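Local coordinates for protein PipY (Synechococcus elongatus, PDB 5NLC) that binds pyridoxal 5'-phosphate and, as a member of the YggS/PROSC family, probably takes part in keeping the cell's supply of this cofactor balanced, at residues I154-L157 / G158-A161; A135-P138 / Q139-Q142; S13-P16 / P17-L21. One frame throughout, in Å; residues are numbered along the deposited sequence.

Interaction 1 (I154-L157 / G158-A161); sequences IAPL and GLTA
P156 and L159 are joined through the backbone: L159 N donates to P156 O at 3.2 Å, with an N-H...O angle of 164°. The bond is straight at the hydrogen, but the amide nitrogen stands above the carbonyl plane of P156, 44° out of it, rather than on a lone pair. This is the closing bond of a type II beta turn from P156 to L159, with L157 and G158 at its two corners. The turn requires a positive phi at its third position, and G158 supplies it (85°); a side chain there would run into the carbonyl oxygen of L157. L157 itself turns its side chain outward from the bend.

The apolar contacts centre on one methyl of L159. Its CD2 lies 3.7 Å from A155 CB and 3.9 Å from P156 CD, so that one branch of the leucine meets both the alanine methyl and the edge of the proline ring where it joins the nitrogen. The side chains of P156 and L159 cross obliquely. A155 and L159 also pack on T164 and L167, which ties the turn to helix 161-181; L159 touches L120 of a loop as well.

Capping interactions take over at T160, the N-cap residue of that helix, whose OG1 accepts a hydrogen bond from E163 N. The segment is thus a strand-to-helix connection of the modified TIM barrel, in which a type II turn leads from strand 147-152 to a capped helix; the side chain of A155 lies about 7 Å from that of R210, which binds pyridoxal phosphate when the cofactor is present; it is absent here.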
ATOM      1  N   ILE A 154      -5.573   7.884   1.558  1.00 21.81           N
ATOM      2  CA  ILE A 154      -4.942   8.806   0.638  1.00 22.47           C
ATOM      3  C   ILE A 154      -5.712  10.114   0.764  1.00 22.36           C
ATOM      4  O   ILE A 154      -6.944  10.135   0.620  1.00 22.26           O
ATOM      5  CB  ILE A 154      -5.021   8.327  -0.826  1.00 25.39           C
ATOM      6  CG1 ILE A 154      -4.503   6.868  -0.939  1.00 26.41           C
ATOM      7  CG2 ILE A 154      -4.387   9.366  -1.726  1.00 25.84           C
ATOM      8  CD1 ILE A 154      -4.567   6.327  -2.349  1.00 29.46           C
ATOM      9  N   ALA A 155      -4.998  11.195   1.031  1.00 20.65           N
ATOM     10  CA  ALA A 155      -5.665  12.494   1.161  1.00 21.17           C
ATOM     11  C   ALA A 155      -6.142  12.956  -0.205  1.00 23.43           C
ATOM     12  O   ALA A 155      -5.434  12.718  -1.211  1.00 23.52           O
ATOM     13  CB  ALA A 155      -4.695  13.503   1.748  1.00 21.08           C
ATOM     14  N   PRO A 156      -7.361  13.551  -0.303  1.00 24.46           N
ATOM     15  CA  PRO A 156      -7.817  14.166  -1.519  1.00 26.50           C
ATOM     16  C   PRO A 156      -6.820  15.183  -2.014  1.00 27.61           C
ATOM     17  O   PRO A 156      -6.127  15.811  -1.189  1.00 25.29           O
ATOM     18  CB  PRO A 156      -9.108  14.867  -1.089  1.00 27.59           C
ATOM     19  CG  PRO A 156      -9.653  13.972  -0.013  1.00 26.41           C
ATOM     20  CD  PRO A 156      -8.425  13.504   0.713  1.00 24.66           C
ATOM     21  N   LEU A 157      -6.717  15.345  -3.342  1.00 29.92           N
ATOM     22  CA  LEU A 157      -5.732  16.315  -3.854  1.00 32.64           C
ATOM     23  C   LEU A 157      -6.190  17.677  -3.367  1.00 32.37           C
ATOM     24  O   LEU A 157      -7.417  17.947  -3.295  1.00 32.57           O
ATOM     25  CB  LEU A 157      -5.585  16.261  -5.383  1.00 37.12           C
ATOM     26  CG  LEU A 157      -5.219  14.881  -5.973  1.00 40.38           C
ATOM     27  CD1 LEU A 157      -5.133  14.930  -7.513  1.00 43.16           C
ATOM     28  CD2 LEU A 157      -3.940  14.314  -5.359  1.00 40.23           C
ATOM     29  N   GLY A 158      -5.232  18.494  -2.941  1.00 30.48           N
ATOM     30  CA  GLY A 158      -5.528  19.856  -2.520  1.00 30.57           C
ATOM     31  C   GLY A 158      -5.975  20.011  -1.070  1.00 29.11           C
ATOM     32  O   GLY A 158      -6.190  21.125  -0.628  1.00 29.10           O
ATOM     33  N   LEU A 159      -6.108  18.919  -0.322  1.00 26.02           N
ATOM     34  CA  LEU A 159      -6.316  18.995   1.128  1.00 24.30           C
ATOM     35  C   LEU A 159      -5.204  19.874   1.810  1.00 22.52           C
ATOM     36  O   LEU A 159      -4.017  19.788   1.467  1.00 22.34           O
ATOM     37  CB  LEU A 159      -6.255  17.564   1.700  1.00 24.42           C
ATOM     38  CG  LEU A 159      -7.172  17.286   2.858  1.00 25.25           C
ATOM     39  CD1 LEU A 159      -8.623  17.493   2.463  1.00 26.52           C
ATOM     40  CD2 LEU A 159      -6.914  15.919   3.447  1.00 24.48           C
ATOM     41  N   THR A 160      -5.575  20.698   2.774  1.00 22.27           N
ATOM     42  CA  THR A 160      -4.560  21.472   3.531  1.00 21.24           C
ATOM     43  C   THR A 160      -3.659  20.572   4.378  1.00 19.47           C
ATOM     44  O   THR A 160      -3.983  19.454   4.659  1.00 18.84           O
ATOM     45  CB  THR A 160      -5.190  22.544   4.422  1.00 22.86           C
ATOM     46  OG1 THR A 160      -5.839  21.950   5.559  1.00 22.60           O
ATOM     47  CG2 THR A 160      -6.182  23.392   3.589  1.00 24.53           C
ATOM     48  N   ALA A 161      -2.490  21.071   4.777  1.00 18.82           N
ATOM     49  CA  ALA A 161      -1.610  20.350   5.679  1.00 18.06           C
ATOM     50  C   ALA A 161      -2.366  20.020   6.973  1.00 17.81           C
ATOM     51  O   ALA A 161      -2.311  18.893   7.445  1.00 17.16           O
ATOM     52  CB  ALA A 161      -0.295  21.157   5.962  1.00 18.61           C
TER

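Interaction 2 (A135-P138 / Q139-Q142)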
ATOM      1  N   ALA A 135     -19.351  -2.815   8.966  1.00 21.39           N
ATOM      2  CA  ALA A 135     -20.384  -3.809   8.822  1.00 22.15           C
ATOM      3  C   ALA A 135     -19.913  -5.092   8.200  1.00 22.00           C
ATOM      4  O   ALA A 135     -20.505  -6.152   8.442  1.00 21.30           O
ATOM      5  CB  ALA A 135     -21.550  -3.279   8.005  1.00 22.49           C
ATOM      6  N   GLU A 136     -18.888  -5.013   7.360  1.00 21.82           N
ATOM      7  CA  GLU A 136     -18.396  -6.187   6.639  1.00 23.38           C
ATOM      8  C   GLU A 136     -17.248  -6.869   7.317  1.00 22.36           C
ATOM      9  O   GLU A 136     -16.745  -7.877   6.853  1.00 21.91           O
ATOM     10  CB  GLU A 136     -18.015  -5.747   5.217  1.00 25.25           C
ATOM     11  CG  GLU A 136     -19.241  -5.450   4.338  1.00 28.52           C
ATOM     12  CD  GLU A 136     -20.432  -6.456   4.516  1.00 33.69           C
ATOM     13  OE1 GLU A 136     -20.260  -7.696   4.470  1.00 34.72           O
ATOM     14  OE2 GLU A 136     -21.581  -5.989   4.785  1.00 41.39           O
ATOM     15  N   LEU A 137     -16.802  -6.317   8.438  1.00 22.23           N
ATOM     16  CA  LEU A 137     -15.701  -6.911   9.158  1.00 22.24           C
ATOM     17  C   LEU A 137     -15.818  -8.435   9.504  1.00 21.29           C
ATOM     18  O   LEU A 137     -14.831  -9.146   9.387  1.00 20.55           O
ATOM     19  CB  LEU A 137     -15.469  -6.096  10.423  1.00 24.73           C
ATOM     20  CG  LEU A 137     -14.131  -5.606  10.817  1.00 25.86           C
ATOM     21  CD1 LEU A 137     -13.320  -5.041   9.693  1.00 26.36           C
ATOM     22  CD2 LEU A 137     -14.363  -4.715  12.034  1.00 26.07           C
ATOM     23  N   PRO A 138     -17.005  -8.915   9.865  1.00 21.14           N
ATOM     24  CA  PRO A 138     -17.120 -10.326  10.131  1.00 21.74           C
ATOM     25  C   PRO A 138     -16.856 -11.179   8.908  1.00 21.53           C
ATOM     26  O   PRO A 138     -16.245 -12.230   9.025  1.00 22.54           O
ATOM     27  CB  PRO A 138     -18.564 -10.500  10.605  1.00 22.13           C
ATOM     28  CG  PRO A 138     -18.936  -9.174  11.121  1.00 22.18           C
ATOM     29  CD  PRO A 138     -18.245  -8.198  10.223  1.00 21.18           C
ATOM     30  N   GLN A 139     -17.325 -10.724   7.747  1.00 20.92           N
ATOM     31  CA  GLN A 139     -17.118 -11.467   6.529  1.00 20.99           C
ATOM     32  C   GLN A 139     -15.670 -11.332   6.039  1.00 19.60           C
ATOM     33  O   GLN A 139     -15.063 -12.304   5.554  1.00 18.71           O
ATOM     34  CB  GLN A 139     -18.081 -10.995   5.453  1.00 22.08           C
ATOM     35  CG  GLN A 139     -19.503 -11.506   5.680  1.00 25.18           C
ATOM     36  CD  GLN A 139     -20.220 -10.811   6.790  1.00 26.70           C
ATOM     37  OE1 GLN A 139     -20.100  -9.564   6.929  1.00 29.22           O
ATOM     38  NE2 GLN A 139     -20.995 -11.597   7.618  1.00 27.08           N
ATOM     39  N   LEU A 140     -15.095 -10.131   6.201  1.00 18.78           N
ATOM     40  CA  LEU A 140     -13.668  -9.977   5.896  1.00 18.74           C
ATOM     41  C   LEU A 140     -12.780 -10.901   6.710  1.00 18.97           C
ATOM     42  O   LEU A 140     -11.816 -11.482   6.191  1.00 17.93           O
ATOM     43  CB  LEU A 140     -13.229  -8.540   6.116  1.00 17.90           C
ATOM     44  CG  LEU A 140     -13.797  -7.588   5.079  1.00 17.67           C
ATOM     45  CD1 LEU A 140     -13.723  -6.163   5.585  1.00 18.10           C
ATOM     46  CD2 LEU A 140     -13.066  -7.700   3.754  1.00 17.60           C
ATOM     47  N   SER A 141     -13.092 -11.015   7.978  1.00 20.08           N
ATOM     48  CA  SER A 141     -12.411 -11.916   8.887  1.00 21.89           C
ATOM     49  C   SER A 141     -12.471 -13.387   8.511  1.00 23.38           C
ATOM     50  O   SER A 141     -11.565 -14.127   8.859  1.00 24.38           O
ATOM     51  CB  SER A 141     -12.974 -11.745  10.316  1.00 23.85           C
ATOM     52  OG  SER A 141     -12.611 -10.447  10.759  1.00 25.93           O
ATOM     53  N   GLN A 142     -13.474 -13.786   7.748  1.00 23.74           N
ATOM     54  CA  GLN A 142     -13.576 -15.166   7.271  1.00 25.93           C
ATOM     55  C   GLN A 142     -12.961 -15.478   5.938  1.00 24.35           C
ATOM     56  O   GLN A 142     -13.042 -16.620   5.483  1.00 25.17           O
ATOM     57  CB  GLN A 142     -15.049 -15.554   7.275  1.00 27.74           C
ATOM     58  CG  GLN A 142     -15.530 -15.514   8.717  1.00 30.68           C
ATOM     59  CD  GLN A 142     -17.037 -15.569   8.863  1.00 34.80           C
ATOM     60  OE1 GLN A 142     -17.797 -15.328   7.908  1.00 37.97           O
ATOM     61  NE2 GLN A 142     -17.490 -15.880  10.090  1.00 38.54           N
TER
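S141 folds its hydroxyl back onto the preceding helical turn, where OG donates to L137 O at 2.9 Å. A chi1 of -67° sets OG beside the backbone N of its own residue, and S141 N reaches the same oxygen, also at 2.9 Å. The two donors come from opposite faces of the carbonyl plane, so L137 O is gripped twice.

One residue earlier, L140 N bonds to E136 O at 2.9 Å, nearly along the C=O axis, while the L140 side chain lays CG against that oxygen at 3.5 Å. This is the last stretch of helix 130-141, the helix of the beta-alpha-beta unit between strands 112-116 and 147-152. L140 turns to W94 and A97 of helix 94-107, L137 to L178 and Q181 of helix 161-181; L137 CD1 and L140 CD1 lie 4.3 Å apart.

E136 and Q139 are both bent at chi2, which draws their ends together, the carboxylate and amide planes 42° apart. With an alanine at Q139 the E136 carboxylate would probably lose the polar group beside it and be freer to turn. Q142 N closes on P138 O by a weak bond of 3.4 Å, and the extended Q142 side chain sets CG 3.4 Å from that oxygen.

Interaction 3 (S13-P16 / P17-L21); sequences SQLP and PSVQL
The ring of P16 and the isopropyl group of V19 meet obliquely, with the ring carbon P16 CG 3.7 Å from V19 CG2. V19 CG1 stands anti to the backbone nitrogen (chi1 -179°), which leaves CG2 as the branch that faces the proline.

L15 and L21 cross at about a right angle and touch through one methyl each, L15 CD1 to L21 CD1 at 4.0 Å. The second methyl of L15, CD2, lies 4.2 Å from V19 CG1, so the leucine fork reaches both residues. I209 of strand 208-211 also packs on L15 and V19, and V202 of helix 198-203 on L15 and P16.

The backbone forms a type I beta turn from P16 to V19 that leads from helix 4-14 into strand 20-24. V19 N donates to P16 O at 3.1 Å, from above the carbonyl plane. A water donates to both P16 O and V19 O, each at 2.9 Å, bridging the two ends of the turn.

The chemistry is divided: a backbone bond and a water serve P16 O, V19 N and V19 O, while carbon contacts pack V19 and L21 against P16 and L15, joining the entry to strand 20-24 to the residues that follow helix 4-14.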
ATOM      1  N   SER A  13      17.610   7.967   7.294  1.00 33.01           N
ATOM      2  CA  SER A  13      18.044   8.631   8.506  1.00 34.11           C
ATOM      3  C   SER A  13      16.903   9.423   9.151  1.00 34.12           C
ATOM      4  O   SER A  13      16.964   9.692  10.334  1.00 34.48           O
ATOM      5  CB  SER A  13      19.276   9.499   8.286  1.00 35.61           C
ATOM      6  OG  SER A  13      18.931  10.648   7.529  1.00 35.91           O
ATOM      7  N   GLN A  14      15.899   9.809   8.374  1.00 32.04           N
ATOM      8  CA  GLN A  14      14.766  10.539   8.896  1.00 32.91           C
ATOM      9  C   GLN A  14      13.679   9.633   9.460  1.00 30.74           C
ATOM     10  O   GLN A  14      12.839  10.122  10.129  1.00 30.21           O
ATOM     11  CB  GLN A  14      14.159  11.486   7.848  1.00 34.34           C
ATOM     12  CG  GLN A  14      15.132  12.483   7.271  1.00 36.22           C
ATOM     13  CD  GLN A  14      14.585  13.214   6.065  1.00 36.61           C
ATOM     14  OE1 GLN A  14      15.107  13.087   4.963  1.00 38.20           O
ATOM     15  NE2 GLN A  14      13.541  13.988   6.272  1.00 37.27           N
ATOM     16  N   LEU A  15      13.713   8.323   9.229  1.00 28.35           N
ATOM     17  CA  LEU A  15      12.604   7.509   9.595  1.00 27.98           C
ATOM     18  C   LEU A  15      12.875   6.651  10.843  1.00 29.18           C
ATOM     19  O   LEU A  15      13.976   6.168  11.041  1.00 30.80           O
ATOM     20  CB  LEU A  15      12.222   6.601   8.435  1.00 27.40           C
ATOM     21  CG  LEU A  15      11.899   7.343   7.128  1.00 27.27           C
ATOM     22  CD1 LEU A  15      11.828   6.360   6.005  1.00 27.13           C
ATOM     23  CD2 LEU A  15      10.593   8.114   7.200  1.00 27.96           C
ATOM     24  N   PRO A  16      11.868   6.438  11.670  1.00 28.59           N
ATOM     25  CA  PRO A  16      11.995   5.433  12.748  1.00 30.28           C
ATOM     26  C   PRO A  16      11.897   4.016  12.164  1.00 30.49           C
ATOM     27  O   PRO A  16      11.388   3.874  11.050  1.00 27.97           O
ATOM     28  CB  PRO A  16      10.813   5.720  13.631  1.00 29.95           C
ATOM     29  CG  PRO A  16       9.821   6.361  12.750  1.00 28.91           C
ATOM     30  CD  PRO A  16      10.554   7.073  11.660  1.00 28.64           C
ATOM     31  N   PRO A  17      12.411   2.997  12.871  1.00 32.72           N
ATOM     32  CA  PRO A  17      12.405   1.621  12.376  1.00 32.54           C
ATOM     33  C   PRO A  17      10.995   1.110  12.179  1.00 30.35           C
ATOM     34  O   PRO A  17      10.822   0.161  11.421  1.00 30.71           O
ATOM     35  CB  PRO A  17      13.045   0.833  13.519  1.00 35.41           C
ATOM     36  CG  PRO A  17      12.658   1.620  14.729  1.00 37.39           C
ATOM     37  CD  PRO A  17      12.888   3.046  14.269  1.00 36.77           C
ATOM     38  N   SER A  18       9.995   1.751  12.803  1.00 28.36           N
ATOM     39  CA  SER A  18       8.602   1.323  12.607  1.00 27.24           C
ATOM     40  C   SER A  18       8.016   1.634  11.182  1.00 25.31           C
ATOM     41  O   SER A  18       6.914   1.140  10.807  1.00 23.66           O
ATOM     42  CB  SER A  18       7.739   1.948  13.700  1.00 27.91           C
ATOM     43  OG  SER A  18       7.548   3.357  13.560  1.00 27.23           O
ATOM     44  N   VAL A  19       8.715   2.465  10.408  1.00 23.13           N
ATOM     45  CA  VAL A  19       8.239   2.878   9.087  1.00 22.57           C
ATOM     46  C   VAL A  19       9.059   2.207   7.990  1.00 22.04           C
ATOM     47  O   VAL A  19      10.268   2.333   7.979  1.00 22.41           O
ATOM     48  CB  VAL A  19       8.373   4.418   8.900  1.00 23.43           C
ATOM     49  CG1 VAL A  19       7.854   4.892   7.537  1.00 23.66           C
ATOM     50  CG2 VAL A  19       7.608   5.122  10.022  1.00 25.40           C
ATOM     51  N   GLN A  20       8.375   1.649   7.009  1.00 21.67           N
ATOM     52  CA  GLN A  20       9.019   1.147   5.803  1.00 22.53           C
ATOM     53  C   GLN A  20       8.649   2.006   4.619  1.00 21.49           C
ATOM     54  O   GLN A  20       7.512   2.401   4.398  1.00 19.32           O
ATOM     55  CB  GLN A  20       8.661  -0.331   5.606  1.00 24.38           C
ATOM     56  CG  GLN A  20       9.396  -1.233   6.583  1.00 27.23           C
ATOM     57  CD  GLN A  20      10.950  -1.244   6.349  1.00 32.38           C
ATOM     58  OE1 GLN A  20      11.444  -1.311   5.213  1.00 34.55           O
ATOM     59  NE2 GLN A  20      11.707  -1.133   7.435  1.00 34.84           N
ATOM     60  N   LEU A  21       9.667   2.324   3.877  1.00 20.77           N
ATOM     61  CA  LEU A  21       9.523   3.083   2.685  1.00 21.29           C
ATOM     62  C   LEU A  21       9.298   2.176   1.483  1.00 19.54           C
ATOM     63  O   LEU A  21      10.063   1.211   1.277  1.00 18.87           O
ATOM     64  CB  LEU A  21      10.877   3.789   2.552  1.00 23.80           C
ATOM     65  CG  LEU A  21      11.055   4.748   1.475  1.00 27.33           C
ATOM     66  CD1 LEU A  21      12.087   5.733   2.020  1.00 30.79           C
ATOM     67  CD2 LEU A  21      11.524   4.062   0.192  1.00 28.56           C
TER
HETATM   68  O   HOH W   1      12.961   2.812   8.863  1.00 37.94           O

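How the interactions relate
The three contacts are local and follow in the order 13-21, 135-142 and 154-161, all within the same modified TIM barrel. Interaction 3 leads into strand 20-24, beside strand 208-211 in the sheet. Interactions 2 and 1 flank strand 147-152 in sequence, yet their centres are about 29 Å apart. Interaction 3 is about 22 Å from interaction 1 and about 31 Å from interaction 2, centre to centre. None touches another, though helix 161-181 packs against both interactions 1 and 2. Interactions 1 and 3 both come near R210, a pyridoxal phosphate-binding residue (side chains about 7 Å from A155 and about 8 Å from L21), while interaction 2 lies away from the cofactor site.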